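Local coordinates for protein polyphosphate kinase (Porphyromonas gingivalis, PDB 2O8R) that probably catalyses the reversible transfer of the terminal phosphate of ATP onto a growing polyphosphate chain, with magnesium as cofactor, at residues R658-S661 / N665-K668; G571-V576 / I585-L590; D566-G571 / E647-D652; M539-N544 / T553-A558; M26-R31 / K40-F45. The protein carries 3 engineered substitutions. One frame throughout, in Å; residues are numbered along the deposited sequence.

In the fold
Interactions 1 to 4 all belong to one mixed sheet of the C-terminal half, whereas interaction 5 joins two helices of the N-terminal domain. Strand 564-569 has helix 636-651 against it in interaction 3, and its neighbour 538-543 carries helix 549-560 in interaction 4; both contacts are buried and rely on aliphatic tips. Interaction 2 covers strand 585-589, the other neighbour of 564-569, with a loop and adds an arginine-to-carbonyl bond. Interaction 1, at the sheet's edge and partly exposed, depends on paired backbone hydrogen bonds. Interaction 5 is buried again, built on a CH-pi contact; Met26 from it packs on Asn665 of interaction 1, bringing the two domains together.

Interaction 1: R658-S661 / N665-K668; sequences RIDS and NIYK
Arg658 meets Ile666 with both its backbone and its side chain. Arg658 N donates to Ile666 O at 2.6 Å, and Ile666 N returns a bond to Arg658 O at 2.9 Å, an antiparallel hydrogen-bonded pair. With CG held between backbone N and carbonyl carbon (chi1 73°), the arginine chain leaves the sheet, runs extended to NE and lays one guanidinium face over Ile666; Ile666 CB lies beneath its centre, against that face, and Ile666 CG2 is 3.7 Å from Arg658 NH2. At the arginine's base, Lys668 CG comes within 3.7 Å of Arg658 N, while Lys668 NZ goes to Thr588 OG1. Strands 657-659 and 665-667 make a beta hairpin at the edge of the mixed sheet of the phospholipase-D-like C-terminal domain 2. Ile659 comes next, a non-hydrogen-bonded partner of Asn665 on the other face; their side chains run side by side, and Ile659 CD1 rests 3.4 Å from Asn665 OD1. That amide is engaged at both ends, OD1 with Arg589 NH1 and ND2 with Ser19 O of helix 13-29. Asp660 crosses Ile666 at about a right angle, OD2 3.7 Å from CG1, and its OD1 accepts hydrogen bonds from Ser662 N and Asn664 N in the turn.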
# COMPACT_ATOMS: atom_id res chain seq x y z
N ARG A 658 24.78 22.46 -20.86
CA ARG A 658 25.59 21.85 -21.88
C ARG A 658 26.67 21.10 -21.14
O ARG A 658 27.06 21.50 -20.04
CB ARG A 658 26.16 22.87 -22.87
CG ARG A 658 27.27 23.72 -22.33
CD ARG A 658 27.80 24.70 -23.36
NE ARG A 658 28.57 25.76 -22.70
CZ ARG A 658 29.87 25.68 -22.42
NH1 ARG A 658 30.58 24.60 -22.79
NH2 ARG A 658 30.47 26.68 -21.79
N ILE A 659 27.08 19.98 -21.71
CA ILE A 659 28.11 19.13 -21.15
C ILE A 659 29.43 19.45 -21.84
O ILE A 659 29.49 19.67 -23.06
CB ILE A 659 27.76 17.64 -21.38
CG1 ILE A 659 26.36 17.32 -20.85
CG2 ILE A 659 28.80 16.73 -20.75
CD1 ILE A 659 26.18 17.62 -19.39
N ASP A 660 30.51 19.47 -21.06
CA ASP A 660 31.81 19.57 -21.68
C ASP A 660 32.57 18.25 -21.60
O ASP A 660 32.06 17.25 -21.08
CB ASP A 660 32.61 20.73 -21.09
CG ASP A 660 32.83 20.59 -19.60
OD1 ASP A 660 33.20 19.50 -19.11
OD2 ASP A 660 32.66 21.61 -18.91
N SER A 661 33.80 18.25 -22.10
CA SER A 661 34.63 17.06 -22.14
C SER A 661 35.13 16.64 -20.77
O SER A 661 35.61 15.53 -20.60
CB SER A 661 35.81 17.24 -23.10
OG SER A 661 36.27 18.59 -23.12
N ASN A 665 28.51 20.13 -15.90
CA ASN A 665 27.19 20.66 -16.19
C ASN A 665 27.28 22.18 -16.24
O ASN A 665 27.47 22.85 -15.22
CB ASN A 665 26.21 20.20 -15.12
CG ASN A 665 25.90 18.71 -15.19
OD1 ASN A 665 25.28 18.24 -16.14
ND2 ASN A 665 26.31 17.96 -14.16
N ILE A 666 27.20 22.71 -17.45
CA ILE A 666 27.31 24.15 -17.66
C ILE A 666 25.95 24.72 -18.08
O ILE A 666 25.43 24.36 -19.14
CB ILE A 666 28.38 24.49 -18.72
CG1 ILE A 666 29.67 23.69 -18.52
CG2 ILE A 666 28.72 25.93 -18.66
CD1 ILE A 666 30.35 23.98 -17.22
N TYR A 667 25.38 25.59 -17.25
CA TYR A 667 24.11 26.26 -17.53
C TYR A 667 24.20 27.11 -18.79
O TYR A 667 25.11 27.93 -18.93
CB TYR A 667 23.67 27.19 -16.39
CG TYR A 667 23.01 26.56 -15.20
CD1 TYR A 667 21.69 26.09 -15.26
CD2 TYR A 667 23.68 26.46 -13.99
CE1 TYR A 667 21.08 25.52 -14.15
CE2 TYR A 667 23.08 25.88 -12.87
CZ TYR A 667 21.79 25.42 -12.95
OH TYR A 667 21.21 24.85 -11.83
N LYS A 668 23.23 26.94 -19.67
CA LYS A 668 23.16 27.71 -20.89
C LYS A 668 22.50 29.08 -20.72
O LYS A 668 21.72 29.50 -21.57
CB LYS A 668 22.46 26.87 -21.95
CG LYS A 668 23.16 25.52 -22.11
CD LYS A 668 22.35 24.52 -22.91
CE LYS A 668 22.13 25.01 -24.32
NZ LYS A 668 21.60 23.88 -25.15

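Interaction 2: G571-V576 / I585-L590; sequences GICCLV and IRVTRL
Leu575 and Ile585 point their methyl ends at each other, and this is the main apolar fit of the loop 571-576 on strand 585-589. Leu575 CD1 meets Ile585 CD1 tip to tip at 3.9 Å. The other prong of the leucine fork, CD2, drops into the dip between two strand residues on the same face, 4.2 Å from Ile585 CG2 and also 4.2 Å from Val587 CG2. Leu567 of the adjoining strand touches all three side chains. Farther along, the join is shallower: Cys573 SG only grazes Val587 CG1, 4.5 Å away. The last bump is polar. Arg589 starts out extended and then bends at chi3 (-74°), which carries its guanidinium over to the loop. There NH2 donates to Gly571 O at 3.0 Å, with the oxygen close to the guanidinium plane. NE of the same group is bonded to Arg570 O, and NH1 to Asn665 OD1 and Ser19 OG, so every nitrogen of this buried guanidinium is used. The loop runs nearly antiparallel to the strand, 164° apart, and is part of a helix-free crossover between the adjacent parallel strands 564-569 and 585-589, a connection that starts at Arg570, predicted to bind ATP.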
# COMPACT_ATOMS: atom_id res chain seq x y z
N GLY A 571 20.38 11.60 -18.60
CA GLY A 571 21.15 10.70 -17.75
C GLY A 571 22.54 10.41 -18.26
O GLY A 571 23.33 11.32 -18.50
N ILE A 572 22.82 9.13 -18.43
CA ILE A 572 24.14 8.69 -18.85
C ILE A 572 24.40 9.06 -20.30
O ILE A 572 23.62 8.74 -21.17
CB ILE A 572 24.31 7.18 -18.66
CG1 ILE A 572 24.44 6.84 -17.18
CG2 ILE A 572 25.54 6.68 -19.36
CD1 ILE A 572 24.48 5.34 -16.95
N CYS A 573 25.51 9.75 -20.53
CA CYS A 573 26.01 9.97 -21.87
C CYS A 573 27.51 9.67 -21.95
O CYS A 573 28.30 10.25 -21.23
CB CYS A 573 25.75 11.39 -22.30
SG CYS A 573 26.05 11.64 -24.04
N CYS A 574 27.88 8.76 -22.85
CA CYS A 574 29.28 8.32 -22.97
C CYS A 574 29.96 8.89 -24.17
O CYS A 574 31.16 8.70 -24.37
CB CYS A 574 29.37 6.80 -23.05
SG CYS A 574 28.81 5.94 -21.58
N LEU A 575 29.19 9.57 -25.01
CA LEU A 575 29.75 10.34 -26.10
C LEU A 575 30.38 11.57 -25.48
O LEU A 575 29.75 12.25 -24.68
CB LEU A 575 28.66 10.73 -27.08
CG LEU A 575 29.06 11.46 -28.36
CD1 LEU A 575 28.16 11.03 -29.50
CD2 LEU A 575 28.98 12.97 -28.17
N VAL A 576 31.63 11.85 -25.83
CA VAL A 576 32.33 12.99 -25.27
C VAL A 576 32.37 14.18 -26.22
O VAL A 576 32.89 14.09 -27.33
CB VAL A 576 33.72 12.59 -24.65
CG1 VAL A 576 34.29 11.38 -25.33
CG2 VAL A 576 34.70 13.76 -24.60
N ILE A 585 28.83 18.03 -32.86
CA ILE A 585 27.82 17.59 -31.91
C ILE A 585 27.67 18.56 -30.74
O ILE A 585 28.66 19.00 -30.17
CB ILE A 585 28.12 16.16 -31.39
CG1 ILE A 585 28.50 15.25 -32.56
CG2 ILE A 585 26.90 15.60 -30.63
CD1 ILE A 585 28.70 13.79 -32.20
N ARG A 586 26.42 18.90 -30.42
CA ARG A 586 26.09 19.63 -29.18
C ARG A 586 25.30 18.73 -28.24
O ARG A 586 24.32 18.10 -28.64
CB ARG A 586 25.29 20.90 -29.47
CG ARG A 586 26.09 22.02 -30.08
CD ARG A 586 25.45 23.39 -29.90
NE ARG A 586 24.00 23.43 -30.13
CZ ARG A 586 23.38 23.36 -31.31
NH1 ARG A 586 24.06 23.19 -32.45
NH2 ARG A 586 22.06 23.43 -31.34
N VAL A 587 25.72 18.69 -26.99
CA VAL A 587 25.08 17.83 -26.00
C VAL A 587 24.39 18.65 -24.92
O VAL A 587 25.03 19.39 -24.15
CB VAL A 587 26.10 16.88 -25.36
CG1 VAL A 587 25.45 16.09 -24.23
CG2 VAL A 587 26.67 15.95 -26.41
N THR A 588 23.08 18.50 -24.86
CA THR A 588 22.29 19.20 -23.87
C THR A 588 21.68 18.23 -22.88
O THR A 588 21.02 17.26 -23.26
CB THR A 588 21.19 20.02 -24.55
OG1 THR A 588 21.81 20.96 -25.45
CG2 THR A 588 20.35 20.78 -23.51
N ARG A 589 21.94 18.47 -21.60
CA ARG A 589 21.21 17.81 -20.55
C ARG A 589 20.18 18.76 -19.97
O ARG A 589 20.52 19.83 -19.45
CB ARG A 589 22.17 17.36 -19.46
CG ARG A 589 21.50 16.99 -18.17
CD ARG A 589 22.57 16.63 -17.17
NE ARG A 589 23.13 15.34 -17.49
CZ ARG A 589 24.37 14.96 -17.21
NH1 ARG A 589 25.20 15.80 -16.60
NH2 ARG A 589 24.78 13.75 -17.56
N LEU A 590 18.91 18.38 -20.09
CA LEU A 590 17.83 19.14 -19.50
C LEU A 590 17.29 18.40 -18.28
O LEU A 590 16.77 17.29 -18.40
CB LEU A 590 16.70 19.36 -20.51
CG LEU A 590 15.53 20.17 -19.96
CD1 LEU A 590 15.99 21.55 -19.50
CD2 LEU A 590 14.40 20.27 -20.99

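Interaction 3: D566-G571 / E647-D652; sequences DLIVRG and EIQLRD
Leu650 lays its two methyls across Asp566 and Ile568, neighbours on one face of strand 564-569, and this is the dense part of the contact. Leu650 CD2 lies 3.6 Å from Ile568 CD1 and also touches Asp566 OD1 at 3.7 Å, and Leu650 CG is 3.8 Å from the same isoleucine methyl. The other methyl, CD1, faces the aspartate, 3.4 Å from Asp566 OD2 and 3.6 Å from Asp566 CG, the two side chains arriving from opposite directions. Ile568 can reach this far because its CG1 stands anti to the carbonyl carbon (chi1 -56°) and CD1 continues the line outward. Strand 566-569 and helix 647-651 cross almost perpendicularly, at 84° with 10.3 Å between their axes, and of these segments the helix offers the strand just Gln649 and Leu650.

The packing is looser beside Gln649. Its OE1 comes no nearer than 4.0 Å to Ile568 CG2, and no bond crosses the contact there; the amide is occupied instead by Lys542 NZ at OE1 and Glu596 OE1 at NE2. Toward solvent, Leu650 itself is partly exposed, and Arg586, which forms a salt bridge from NH2 to Asp566 OD2, is exposed.

The chemistry is therefore mixed: alkyl groups make the touch between strand and helix, while the polar ends find partners outside the two segments. Asp566 OD2 also takes a hydrogen bond with Tyr538 OH, and with an arginine beside it the buried carboxylate probably stays ionised even though leucine methyls lie against it.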
# COMPACT_ATOMS: atom_id res chain seq x y z
N ASP A 566 22.33 17.53 -32.54
CA ASP A 566 21.87 17.94 -31.22
C ASP A 566 21.37 16.75 -30.41
O ASP A 566 20.40 16.09 -30.78
CB ASP A 566 20.75 18.96 -31.34
CG ASP A 566 21.24 20.38 -31.24
OD1 ASP A 566 21.97 20.71 -30.29
OD2 ASP A 566 20.87 21.18 -32.12
N LEU A 567 22.06 16.47 -29.30
CA LEU A 567 21.67 15.44 -28.36
C LEU A 567 21.06 16.09 -27.14
O LEU A 567 21.67 16.98 -26.55
CB LEU A 567 22.87 14.63 -27.91
CG LEU A 567 23.45 13.62 -28.90
CD1 LEU A 567 24.76 13.07 -28.39
CD2 LEU A 567 22.47 12.50 -29.14
N ILE A 568 19.87 15.65 -26.76
CA ILE A 568 19.27 16.03 -25.49
C ILE A 568 19.17 14.77 -24.62
O ILE A 568 18.25 13.95 -24.76
CB ILE A 568 17.91 16.72 -25.70
CG1 ILE A 568 18.05 17.92 -26.64
CG2 ILE A 568 17.32 17.17 -24.39
CD1 ILE A 568 16.74 18.62 -26.96
N VAL A 569 20.17 14.59 -23.76
CA VAL A 569 20.29 13.39 -22.91
C VAL A 569 20.39 13.75 -21.44
O VAL A 569 21.35 14.41 -21.04
CB VAL A 569 21.54 12.58 -23.27
CG1 VAL A 569 21.69 11.39 -22.33
CG2 VAL A 569 21.43 12.11 -24.70
N ARG A 570 19.43 13.33 -20.63
CA ARG A 570 19.45 13.75 -19.23
C ARG A 570 20.34 12.90 -18.34
O ARG A 570 21.01 13.42 -17.45
CB ARG A 570 18.04 13.92 -18.63
CG ARG A 570 17.20 12.70 -18.63
CD ARG A 570 16.14 12.73 -17.55
NE ARG A 570 15.85 11.34 -17.19
CZ ARG A 570 16.05 10.82 -15.99
NH1 ARG A 570 16.47 11.57 -14.99
NH2 ARG A 570 15.79 9.54 -15.79
N GLY A 571 20.38 11.60 -18.60
CA GLY A 571 21.15 10.70 -17.75
C GLY A 571 22.54 10.41 -18.26
O GLY A 571 23.33 11.32 -18.50
N GLU A 647 12.63 22.15 -30.24
CA GLU A 647 13.28 23.43 -30.47
C GLU A 647 13.14 24.28 -29.24
O GLU A 647 14.11 24.90 -28.80
CB GLU A 647 12.71 24.15 -31.69
CG GLU A 647 13.30 23.66 -33.01
CD GLU A 647 12.61 24.26 -34.20
OE1 GLU A 647 12.04 25.37 -34.07
OE2 GLU A 647 12.65 23.63 -35.28
N ILE A 648 11.94 24.30 -28.67
CA ILE A 648 11.76 24.93 -27.36
C ILE A 648 12.79 24.39 -26.36
O ILE A 648 13.43 25.17 -25.65
CB ILE A 648 10.35 24.76 -26.81
CG1 ILE A 648 9.34 25.34 -27.81
CG2 ILE A 648 10.24 25.41 -25.45
CD1 ILE A 648 7.93 25.38 -27.32
N GLN A 649 12.98 23.07 -26.31
CA GLN A 649 13.96 22.54 -25.38
C GLN A 649 15.37 23.07 -25.69
O GLN A 649 16.09 23.48 -24.78
CB GLN A 649 13.91 21.01 -25.28
CG GLN A 649 12.57 20.47 -24.80
CD GLN A 649 12.66 19.10 -24.16
OE1 GLN A 649 13.50 18.28 -24.52
NE2 GLN A 649 11.79 18.84 -23.18
N LEU A 650 15.75 23.10 -26.97
CA LEU A 650 17.10 23.55 -27.36
C LEU A 650 17.30 25.05 -27.19
O LEU A 650 18.42 25.54 -27.29
CB LEU A 650 17.43 23.17 -28.79
CG LEU A 650 17.70 21.69 -29.06
CD1 LEU A 650 17.88 21.53 -30.55
CD2 LEU A 650 18.93 21.19 -28.28
N ARG A 651 16.20 25.76 -26.95
CA ARG A 651 16.20 27.21 -26.76
C ARG A 651 16.27 27.56 -25.27
O ARG A 651 16.60 28.71 -24.93
CB ARG A 651 14.95 27.81 -27.40
CG ARG A 651 15.06 29.28 -27.83
CD ARG A 651 13.73 29.81 -28.38
NE ARG A 651 13.12 28.84 -29.30
CZ ARG A 651 11.82 28.78 -29.57
NH1 ARG A 651 10.98 29.64 -29.00
NH2 ARG A 651 11.35 27.87 -30.41
N ASP A 652 15.96 26.58 -24.40
CA ASP A 652 15.99 26.75 -22.94
C ASP A 652 17.28 27.36 -22.44
O ASP A 652 18.35 26.77 -22.59
CB ASP A 652 15.81 25.41 -22.22
CG ASP A 652 15.72 25.56 -20.68
OD1 ASP A 652 14.67 25.22 -20.12
OD2 ASP A 652 16.68 26.02 -20.02

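Interaction 4: M539-N544 / T553-A558; sequences MLLKMN and TQLYRA
Met539, a selenomethionine here, leaves strand 538-543 with CG anti to its carbonyl carbon (chi1 -70°), runs straight through CB and CG, and then kinks about the CG-SE bond (chi3 -78°), a turn that delivers its terminal methyl to helix 549-560. Leu555 on the helix and Leu541 on the strand share the same choice of first torsion, and each extends one methyl into the gap.

CE of Met539 settles against two helix residues one turn apart. It is 3.7 Å from Ala558 CB, where the short side chain lets the selenomethionine come near the helix backbone, and 4.0 Å from Leu555 CD2. That leucine methyl is shared: on its other approach it meets Leu541 CD1 at 4.1 Å, the two leucines slanting past each other. Met539 and Leu541, two positions apart on the strand, thus both aim at the single branch Leu555 CD2. All of this is van der Waals contact between buried apolar groups, with no hydrogen bond across. The backbones stay well separated, the axes 12.4 Å apart at their closest, so side-chain length does the bridging, and the helix runs back against the strand at 152°.

Together with strand 564-569 these elements form a beta-alpha-beta unit, in which the helix carries the chain from one parallel strand to the next. Within the sheet, strand 538-543 lies between 564-569 and 600-603; Met539 touches Ile565 and Phe603 on these flanks and Ile524 of helix 516-532, and Leu541 rests on Leu567 and Trp601.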
# COMPACT_ATOMS: atom_id res chain seq x y z
N MSE A 539 20.54 16.07 -37.25
CA MSE A 539 19.86 15.10 -36.39
C MSE A 539 19.50 15.76 -35.08
O MSE A 539 20.30 16.50 -34.50
CB MSE A 539 20.74 13.89 -36.10
CG MSE A 539 20.94 13.01 -37.30
SE MSE A 539 21.85 11.35 -36.93
CE MSE A 539 23.67 11.95 -36.82
N LEU A 540 18.29 15.48 -34.61
CA LEU A 540 17.86 15.94 -33.30
C LEU A 540 17.41 14.72 -32.53
O LEU A 540 16.43 14.08 -32.88
CB LEU A 540 16.74 16.98 -33.44
CG LEU A 540 16.22 17.76 -32.23
CD1 LEU A 540 17.21 17.90 -31.09
CD2 LEU A 540 15.74 19.12 -32.66
N LEU A 541 18.16 14.40 -31.47
CA LEU A 541 17.99 13.14 -30.76
C LEU A 541 17.83 13.36 -29.25
O LEU A 541 18.70 13.93 -28.60
CB LEU A 541 19.20 12.26 -31.00
CG LEU A 541 19.60 11.79 -32.39
CD1 LEU A 541 20.92 11.07 -32.23
CD2 LEU A 541 18.54 10.86 -32.97
N LYS A 542 16.71 12.89 -28.69
CA LYS A 542 16.46 13.04 -27.26
C LYS A 542 16.22 11.70 -26.59
O LYS A 542 15.35 10.95 -27.02
CB LYS A 542 15.25 13.93 -27.02
CG LYS A 542 14.83 14.01 -25.56
CD LYS A 542 13.57 14.86 -25.40
CE LYS A 542 13.15 14.91 -23.98
NZ LYS A 542 14.04 15.85 -23.31
N MSE A 543 16.98 11.42 -25.55
CA MSE A 543 16.78 10.21 -24.77
C MSE A 543 17.30 10.30 -23.34
O MSE A 543 17.94 11.27 -22.95
CB MSE A 543 17.43 9.04 -25.48
CG MSE A 543 18.92 9.15 -25.58
SE MSE A 543 19.54 8.12 -27.11
CE MSE A 543 17.83 7.30 -27.65
N ASN A 544 16.98 9.28 -22.54
CA ASN A 544 17.37 9.26 -21.15
C ASN A 544 18.83 8.86 -21.07
O ASN A 544 19.56 9.35 -20.22
CB ASN A 544 16.50 8.29 -20.34
CG ASN A 544 15.06 8.75 -20.21
OD1 ASN A 544 14.16 8.23 -20.86
ND2 ASN A 544 14.83 9.74 -19.35
N THR A 553 29.79 5.47 -32.00
CA THR A 553 30.83 5.53 -33.02
C THR A 553 30.28 6.03 -34.36
O THR A 553 30.91 6.84 -35.04
CB THR A 553 31.55 4.17 -33.20
OG1 THR A 553 31.97 3.67 -31.92
CG2 THR A 553 32.76 4.32 -34.06
N GLN A 554 29.08 5.57 -34.72
CA GLN A 554 28.38 6.06 -35.90
C GLN A 554 28.13 7.57 -35.81
O GLN A 554 28.27 8.30 -36.79
CB GLN A 554 27.06 5.31 -36.08
CG GLN A 554 27.22 3.80 -35.94
CD GLN A 554 25.96 3.01 -36.25
OE1 GLN A 554 25.00 3.54 -36.80
NE2 GLN A 554 25.98 1.73 -35.91
N LEU A 555 27.79 8.04 -34.61
CA LEU A 555 27.51 9.44 -34.40
C LEU A 555 28.77 10.26 -34.61
O LEU A 555 28.74 11.28 -35.30
CB LEU A 555 26.94 9.68 -33.01
CG LEU A 555 25.57 9.06 -32.73
CD1 LEU A 555 25.23 9.17 -31.25
CD2 LEU A 555 24.48 9.68 -33.60
N TYR A 556 29.87 9.77 -34.04
CA TYR A 556 31.19 10.37 -34.22
C TYR A 556 31.56 10.45 -35.70
O TYR A 556 32.07 11.47 -36.18
CB TYR A 556 32.25 9.55 -33.51
CG TYR A 556 32.34 9.74 -32.02
CD1 TYR A 556 32.27 11.01 -31.45
CD2 TYR A 556 32.54 8.65 -31.17
CE1 TYR A 556 32.38 11.19 -30.07
CE2 TYR A 556 32.67 8.82 -29.80
CZ TYR A 556 32.58 10.08 -29.26
OH TYR A 556 32.68 10.23 -27.91
N ARG A 557 31.31 9.36 -36.43
CA ARG A 557 31.54 9.34 -37.86
C ARG A 557 30.63 10.31 -38.61
O ARG A 557 31.05 10.92 -39.59
CB ARG A 557 31.40 7.94 -38.44
CG ARG A 557 32.51 6.96 -38.05
CD ARG A 557 32.17 5.55 -38.53
NE ARG A 557 31.35 5.60 -39.75
CZ ARG A 557 30.14 5.06 -39.88
NH1 ARG A 557 29.59 4.36 -38.89
NH2 ARG A 557 29.50 5.20 -41.04
N ALA A 558 29.39 10.46 -38.15
CA ALA A 558 28.47 11.42 -38.76
C ALA A 558 28.99 12.83 -38.54
O ALA A 558 29.01 13.63 -39.47
CB ALA A 558 27.08 11.26 -38.20

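Interaction 5: M26-R31 / K40-F45; sequences MEAADR and KFLSIF
Phe41 presents a ring face to the aliphatic base of Glu27, whose CB overlaps it in a CH-pi contact: CB lies 3.9 Å from the ring centroid, 26° off the normal, displaced toward the CG-CD2 side of the ring. The next carbon, Glu27 CG, is 3.8 Å from Phe41 CE2, so two methylenes in succession lie alongside the ring. On the opposite face of the phenyl, Ile44 CD1 from the following turn of the same helix sits over the centre, which leaves the ring held between aliphatic groups.

Glu27 can lie along the ring without burying its charge there because its chain bends at chi2 (-75°). The bend takes the carboxylate out toward two basic partners, with OE2 in a salt bridge to Arg23 NH2 one turn earlier and OE1 in another to Lys655 NZ. Lys655 belongs to the C-terminal part of the chain, so this glutamate ties the helix to a second domain while its CB serves the first.

The two segments belong to helices 13-29 and 35-63, consecutive helices of the N-terminal domain joined by a short connection. They approach closely at Ala28, whose CA is 5.5 Å from Phe41 CA. Its small methyl allows this, and Ala28 N lies 4.1 Å from Phe41 CB. Away from the ring, Ala28 CB meets Leu42 CD1 at 3.5 Å, and Leu42 reaches on to Leu25 and to Ile106 of helix 83-112. The Phe41 side chain is about 7 Å from that of Asn48 and about 8 Å from that of Arg570, both predicted to bind ATP.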
# COMPACT_ATOMS: atom_id res chain seq x y z
N MSE A 26 22.54 20.15 -8.16
CA MSE A 26 22.50 21.55 -8.55
C MSE A 26 21.11 22.18 -8.48
O MSE A 26 20.99 23.35 -8.08
CB MSE A 26 23.10 21.75 -9.93
CG MSE A 26 24.60 21.72 -9.90
SE MSE A 26 25.40 21.35 -11.63
CE MSE A 26 27.23 21.89 -11.18
N GLU A 27 20.06 21.42 -8.84
CA GLU A 27 18.70 21.93 -8.72
C GLU A 27 18.48 22.37 -7.30
O GLU A 27 17.86 23.41 -7.06
CB GLU A 27 17.65 20.91 -9.10
CG GLU A 27 17.42 20.79 -10.59
CD GLU A 27 16.63 21.95 -11.15
OE1 GLU A 27 15.75 22.45 -10.44
OE2 GLU A 27 16.87 22.35 -12.30
N ALA A 28 19.01 21.60 -6.36
CA ALA A 28 18.91 21.94 -4.95
C ALA A 28 19.61 23.26 -4.61
O ALA A 28 19.13 24.01 -3.76
CB ALA A 28 19.46 20.83 -4.11
N ALA A 29 20.70 23.56 -5.32
CA ALA A 29 21.49 24.79 -5.11
C ALA A 29 20.90 26.01 -5.80
O ALA A 29 21.39 27.13 -5.59
CB ALA A 29 22.93 24.59 -5.59
N ASP A 30 19.87 25.80 -6.62
CA ASP A 30 19.28 26.88 -7.41
C ASP A 30 18.39 27.76 -6.54
O ASP A 30 17.21 27.47 -6.33
CB ASP A 30 18.48 26.33 -8.60
CG ASP A 30 17.94 27.44 -9.52
OD1 ASP A 30 18.13 28.64 -9.23
OD2 ASP A 30 17.32 27.10 -10.55
N ARG A 31 18.97 28.87 -6.08
CA ARG A 31 18.27 29.75 -5.16
C ARG A 31 17.08 30.47 -5.76
O ARG A 31 16.35 31.13 -5.04
CB ARG A 31 19.23 30.74 -4.50
CG ARG A 31 19.94 30.10 -3.34
CD ARG A 31 21.12 30.88 -2.87
NE ARG A 31 20.73 32.17 -2.31
CZ ARG A 31 20.31 32.36 -1.06
NH1 ARG A 31 20.21 31.33 -0.22
NH2 ARG A 31 19.99 33.58 -0.66
N LYS A 40 13.01 18.67 -2.36
CA LYS A 40 12.67 17.51 -3.18
C LYS A 40 13.88 16.98 -3.93
O LYS A 40 14.12 15.77 -3.95
CB LYS A 40 11.56 17.82 -4.18
CG LYS A 40 10.21 17.17 -3.88
CD LYS A 40 9.66 17.54 -2.51
CE LYS A 40 8.73 16.44 -2.03
NZ LYS A 40 8.37 16.66 -0.61
N PHE A 41 14.67 17.87 -4.53
CA PHE A 41 15.82 17.45 -5.31
C PHE A 41 16.98 16.91 -4.47
O PHE A 41 17.73 16.03 -4.91
CB PHE A 41 16.25 18.53 -6.30
CG PHE A 41 15.54 18.44 -7.59
CD1 PHE A 41 14.27 18.97 -7.73
CD2 PHE A 41 16.09 17.74 -8.65
CE1 PHE A 41 13.58 18.85 -8.91
CE2 PHE A 41 15.40 17.61 -9.83
CZ PHE A 41 14.13 18.17 -9.96
N LEU A 42 17.11 17.42 -3.25
CA LEU A 42 18.07 16.88 -2.30
C LEU A 42 17.68 15.42 -2.05
O LEU A 42 18.51 14.52 -2.19
CB LEU A 42 18.01 17.70 -1.00
CG LEU A 42 19.25 18.32 -0.36
CD1 LEU A 42 20.26 18.81 -1.38
CD2 LEU A 42 18.87 19.45 0.64
N SER A 43 16.42 15.20 -1.71
CA SER A 43 15.90 13.85 -1.47
C SER A 43 16.15 12.91 -2.66
O SER A 43 16.66 11.80 -2.49
CB SER A 43 14.41 13.93 -1.12
OG SER A 43 13.67 12.88 -1.70
N ILE A 44 15.81 13.38 -3.86
CA ILE A 44 16.01 12.63 -5.10
C ILE A 44 17.47 12.23 -5.26
O ILE A 44 17.77 11.06 -5.52
CB ILE A 44 15.56 13.43 -6.35
CG1 ILE A 44 14.04 13.56 -6.37
CG2 ILE A 44 16.05 12.75 -7.63
CD1 ILE A 44 13.50 14.55 -7.42
N PHE A 45 18.37 13.20 -5.09
CA PHE A 45 19.81 12.96 -5.17
C PHE A 45 20.23 11.82 -4.25
O PHE A 45 21.02 10.95 -4.63
CB PHE A 45 20.59 14.22 -4.81
CG PHE A 45 22.07 14.00 -4.65
CD1 PHE A 45 22.92 14.17 -5.72
CD2 PHE A 45 22.60 13.64 -3.42
CE1 PHE A 45 24.28 13.97 -5.58
CE2 PHE A 45 23.96 13.45 -3.27
CZ PHE A 45 24.80 13.61 -4.34